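Side-chain contacts in trehalose-6-phosphate phosphatase (PDB 5DX9), which belongs to the trehalose-phosphatase family of the HAD clan and carries a magnesium ion and a bound glycan in its model: residues A[165-169]-A[170-174]; A[248-252]-A[253-257]. One frame throughout, in Å; residues are numbered along the deposited sequence.

Contacts 1 and 2 are both local, each formed within one unbroken run of ten residues. Contact 1, residues 165-174, turns the chain from helix 148-166 into strand 172-177, the outermost strand on its side of the four-stranded antiparallel sheet. Contact 2, residues 248-257, begins the short helix 252-255 at the surface. Their centres are 28 Å apart and their nearest atoms about 13 Å apart, so they do not touch. Neither belongs to the magnesium site of N26, D28 and D212. The side chain of I172 in contact 1 is about 14 Å from the bound 6-O-phosphono-alpha-D-glucopyranose. Contact 1 comes first in the sequence.

Contact 1 of 2, residues A[165-169]-A[170-174]; sequences SLAPR and RPIEV
R170 and A167 meet through the backbone where the helix gives way to the strand. R170 N donates to A167 O at 3.1 Å, and the bond is nearly straight, at 170°. Within the turn, R169 N also bonds to L166 O. A second bond comes from the R170 side chain. Its NH1 reaches back to R169 O at 3.0 Å. The oxygen lies in the guanidinium plane, while the donor stands above the carbonyl plane. The bend at chi2 (-64°) folds the chain back over this carbonyl.

The two arginines run side by side and point the same way. Their guanidinium planes are almost perpendicular, at 86°. As modelled, R169 NH1 sits over one face of the R170 group, 2.9 Å from R170 NH2. R169 NE is also very close to S165 O, at 2.4 Å. The placement of the R169 guanidinium is therefore doubtful. If it is right, the like charges would probably repel. R170 NH2 has a salt bridge to E115, which might offset part of that cost.

L166 crosses R170 at about a right angle. L166 CD1 comes unusually close to R170 CG, 3.3 Å. The apolar contacts are those of I172, whose side chain points back to the turn. Its CD1 is 4.1 Å from L166 CG and 3.9 Å from A167 CA.

The inverse gamma turn centred on P171 leads into strand 172-177, which pairs with strand 180-185. Helix 112-125 closes the arrangement: L166 packs on E115, V116 and I119, and I172 on W112.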
loop_
_atom_site.group_PDB
_atom_site.type_symbol
_atom_site.label_atom_id
_atom_site.label_comp_id
_atom_site.label_asym_id
_atom_site.label_seq_id
_atom_site.Cartn_x
_atom_site.Cartn_y
_atom_site.Cartn_z
ATOM N N SER A 165 11.407 1.597 24.944
ATOM C CA SER A 165 12.169 0.436 25.399
ATOM C C SER A 165 12.418 -0.635 24.336
ATOM O O SER A 165 13.284 -1.488 24.516
ATOM C CB SER A 165 11.467 -0.214 26.598
ATOM O OG SER A 165 10.384 -1.031 26.186
ATOM N N LEU A 166 11.673 -0.606 23.236
ATOM C CA LEU A 166 11.784 -1.688 22.262
ATOM C C LEU A 166 12.305 -1.237 20.896
ATOM O O LEU A 166 13.218 -1.853 20.346
ATOM C CB LEU A 166 10.433 -2.382 22.095
ATOM C CG LEU A 166 10.475 -3.684 21.297
ATOM C CD1 LEU A 166 11.666 -4.519 21.735
ATOM C CD2 LEU A 166 9.180 -4.464 21.463
ATOM N N ALA A 167 11.717 -0.173 20.354
ATOM C CA ALA A 167 12.075 0.315 19.023
ATOM C C ALA A 167 13.578 0.568 18.861
ATOM O O ALA A 167 14.185 0.079 17.911
ATOM C CB ALA A 167 11.292 1.585 18.703
ATOM N N PRO A 168 14.178 1.329 19.792
ATOM C CA PRO A 168 15.592 1.712 19.698
ATOM C C PRO A 168 16.576 0.542 19.655
ATOM O O PRO A 168 17.754 0.771 19.392
ATOM C CB PRO A 168 15.812 2.538 20.970
ATOM C CG PRO A 168 14.470 3.071 21.305
ATOM C CD PRO A 168 13.522 1.968 20.948
ATOM N N ARG A 169 16.117 -0.680 19.906
ATOM C CA ARG A 169 17.028 -1.821 19.914
ATOM C C ARG A 169 16.547 -2.980 19.049
ATOM O O ARG A 169 17.107 -4.073 19.101
ATOM C CB ARG A 169 17.266 -2.303 21.349
ATOM C CG ARG A 169 16.006 -2.567 22.163
ATOM C CD ARG A 169 16.364 -2.844 23.621
ATOM N NE ARG A 169 15.187 -2.967 24.478
ATOM C CZ ARG A 169 14.589 -4.118 24.770
ATOM N NH1 ARG A 169 15.053 -5.257 24.272
ATOM N NH2 ARG A 169 13.523 -4.131 25.562
ATOM N N ARG A 170 15.516 -2.736 18.250
ATOM C CA ARG A 170 14.995 -3.765 17.360
ATOM C C ARG A 170 14.747 -3.196 15.968
ATOM O O ARG A 170 14.372 -2.033 15.830
ATOM C CB ARG A 170 13.706 -4.364 17.928
ATOM C CG ARG A 170 13.863 -5.013 19.299
ATOM C CD ARG A 170 14.788 -6.224 19.248
ATOM N NE ARG A 170 14.775 -6.979 20.501
ATOM C CZ ARG A 170 15.671 -6.840 21.476
ATOM N NH1 ARG A 170 16.670 -5.974 21.350
ATOM N NH2 ARG A 170 15.575 -7.570 22.578
ATOM N N PRO A 171 14.971 -4.014 14.928
ATOM C CA PRO A 171 14.743 -3.612 13.537
ATOM C C PRO A 171 13.258 -3.544 13.207
ATOM O O PRO A 171 12.784 -4.261 12.325
ATOM C CB PRO A 171 15.431 -4.719 12.739
ATOM C CG PRO A 171 15.322 -5.912 13.615
ATOM C CD PRO A 171 15.474 -5.395 15.023
ATOM N N ILE A 172 12.538 -2.679 13.912
ATOM C CA ILE A 172 11.098 -2.553 13.735
ATOM C C ILE A 172 10.690 -1.113 13.466
ATOM O O ILE A 172 11.437 -0.181 13.757
ATOM C CB ILE A 172 10.327 -3.036 14.978
ATOM C CG1 ILE A 172 10.570 -2.079 16.148
ATOM C CG2 ILE A 172 10.716 -4.463 15.340
ATOM C CD1 ILE A 172 9.899 -2.493 17.445
ATOM N N GLU A 173 9.496 -0.942 12.911
ATOM C CA GLU A 173 8.864 0.368 12.859
ATOM C C GLU A 173 7.521 0.276 13.563
ATOM O O GLU A 173 6.769 -0.676 13.363
ATOM C CB GLU A 173 8.684 0.860 11.420
ATOM C CG GLU A 173 8.219 2.317 11.325
ATOM C CD GLU A 173 9.167 3.283 12.024
ATOM O OE1 GLU A 173 10.385 3.235 11.745
ATOM O OE2 GLU A 173 8.700 4.087 12.859
ATOM N N VAL A 174 7.230 1.268 14.393
ATOM C CA VAL A 174 5.983 1.295 15.134
ATOM C C VAL A 174 5.002 2.234 14.460
ATOM O O VAL A 174 5.245 3.437 14.357
ATOM C CB VAL A 174 6.199 1.728 16.587
ATOM C CG1 VAL A 174 4.862 1.865 17.306
ATOM C CG2 VAL A 174 7.101 0.733 17.294
#

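Contact 2 of 2, residues A[248-252]-A[253-257]; sequences SALEP and EEVAE
E254 meets E251 in the first turn of helix 252-255, which has E251 as its N-cap residue. E254 CB rests on E251 O at 3.3 Å. CG stands beside the backbone N, opposite the carbonyl carbon (chi1 -66°), and the extended chain beyond it brings OE1 to E251 N. There E254 OE1 accepts a weak hydrogen bond from E251 N at 3.3 Å. The bond is long but nearly straight, at 172°. The side chains of E251 and E254 lie alongside each other and point the same way. Their OE1 atoms are 3.7 Å apart, and the carboxylate planes differ by 32°. L250 crosses E254 at about a right angle. L250 CB and CD2 each lie 3.8 Å from E254 OE1, so the leucine flanks this carboxylate oxygen.

V255 N makes the first turn's bond to E251 O at 2.9 Å. V255 CG2 meets L250 CB at 3.6 Å. It is the apolar contact between the two segments.

A256 N then donates to P252 O at 3.1 Å. A256 CB touches the same oxygen.

E254 is three residues after the N-cap, and its weak bond to E251 N is one half of a capping box. The other half is not made, because the E251 carboxylate stays well away from E254 N. The close approach of the E251 and E254 carboxylates is probably unfavourable, and the N-terminal end of the helix may ease it. The contact lies at the surface. It rests mainly on backbone bonds, with one small apolar touch.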
loop_
_atom_site.group_PDB
_atom_site.type_symbol
_atom_site.label_atom_id
_atom_site.label_comp_id
_atom_site.label_asym_id
_atom_site.label_seq_id
_atom_site.Cartn_x
_atom_site.Cartn_y
_atom_site.Cartn_z
ATOM N N SER A 248 16.853 -7.965 -2.508
ATOM C CA SER A 248 16.885 -8.719 -1.261
ATOM C C SER A 248 16.335 -10.132 -1.434
ATOM O O SER A 248 16.713 -11.044 -0.701
ATOM C CB SER A 248 16.102 -7.983 -0.172
ATOM O OG SER A 248 14.769 -7.740 -0.577
ATOM N N ALA A 249 15.449 -10.308 -2.410
ATOM C CA ALA A 249 14.837 -11.610 -2.673
ATOM C C ALA A 249 15.766 -12.511 -3.483
ATOM O O ALA A 249 15.632 -13.737 -3.468
ATOM C CB ALA A 249 13.507 -11.434 -3.397
ATOM N N LEU A 250 16.709 -11.896 -4.188
ATOM C CA LEU A 250 17.619 -12.627 -5.060
ATOM C C LEU A 250 18.901 -13.031 -4.338
ATOM O O LEU A 250 19.167 -12.581 -3.225
ATOM C CB LEU A 250 17.962 -11.782 -6.288
ATOM C CG LEU A 250 16.782 -11.229 -7.088
ATOM C CD1 LEU A 250 17.275 -10.278 -8.167
ATOM C CD2 LEU A 250 15.961 -12.359 -7.698
ATOM N N GLU A 251 19.684 -13.894 -4.979
ATOM C CA GLU A 251 21.020 -14.228 -4.501
ATOM C C GLU A 251 22.028 -13.250 -5.097
ATOM O O GLU A 251 21.830 -12.750 -6.204
ATOM C CB GLU A 251 21.389 -15.672 -4.859
ATOM C CG GLU A 251 21.197 -16.679 -3.726
ATOM C CD GLU A 251 19.740 -16.875 -3.343
ATOM O OE1 GLU A 251 18.860 -16.655 -4.203
ATOM O OE2 GLU A 251 19.476 -17.250 -2.179
ATOM N N PRO A 252 23.117 -12.978 -4.361
ATOM C CA PRO A 252 24.132 -11.987 -4.744
ATOM C C PRO A 252 24.618 -12.142 -6.184
ATOM O O PRO A 252 24.961 -11.146 -6.823
ATOM C CB PRO A 252 25.273 -12.245 -3.747
ATOM C CG PRO A 252 24.961 -13.570 -3.104
ATOM C CD PRO A 252 23.475 -13.676 -3.116
ATOM N N GLU A 253 24.642 -13.371 -6.690
ATOM C CA GLU A 253 25.038 -13.605 -8.074
ATOM C C GLU A 253 23.971 -13.090 -9.035
ATOM O O GLU A 253 24.286 -12.461 -10.046
ATOM C CB GLU A 253 25.302 -15.093 -8.321
ATOM C CG GLU A 253 26.601 -15.603 -7.716
ATOM C CD GLU A 253 27.832 -14.957 -8.333
ATOM O OE1 GLU A 253 28.961 -15.338 -7.953
ATOM O OE2 GLU A 253 27.673 -14.070 -9.201
ATOM N N GLU A 254 22.711 -13.362 -8.712
ATOM C CA GLU A 254 21.597 -12.865 -9.511
ATOM C C GLU A 254 21.584 -11.341 -9.504
ATOM O O GLU A 254 21.480 -10.708 -10.554
ATOM C CB GLU A 254 20.262 -13.409 -8.989
ATOM C CG GLU A 254 20.095 -14.917 -9.134
ATOM C CD GLU A 254 18.686 -15.386 -8.801
ATOM O OE1 GLU A 254 18.289 -15.308 -7.619
ATOM O OE2 GLU A 254 17.975 -15.832 -9.726
ATOM N N VAL A 255 21.706 -10.762 -8.311
ATOM C CA VAL A 255 21.672 -9.313 -8.133
ATOM C C VAL A 255 22.733 -8.603 -8.968
ATOM O O VAL A 255 22.488 -7.533 -9.526
ATOM C CB VAL A 255 21.867 -8.925 -6.653
ATOM C CG1 VAL A 255 21.992 -7.415 -6.510
ATOM C CG2 VAL A 255 20.723 -9.458 -5.805
ATOM N N ALA A 256 23.911 -9.211 -9.054
ATOM C CA ALA A 256 25.028 -8.617 -9.777
ATOM C C ALA A 256 24.742 -8.509 -11.273
ATOM O O ALA A 256 25.417 -7.771 -11.991
ATOM C CB ALA A 256 26.294 -9.426 -9.537
ATOM N N GLU A 257 23.734 -9.241 -11.737
ATOM C CA GLU A 257 23.418 -9.280 -13.160
ATOM C C GLU A 257 22.339 -8.265 -13.532
ATOM O O GLU A 257 22.228 -7.871 -14.691
ATOM C CB GLU A 257 22.976 -10.688 -13.568
ATOM C CG GLU A 257 23.096 -10.971 -15.061
ATOM C CD GLU A 257 21.791 -11.438 -15.686
ATOM O OE1 GLU A 257 21.838 -12.059 -16.771
ATOM O OE2 GLU A 257 20.718 -11.181 -15.096
#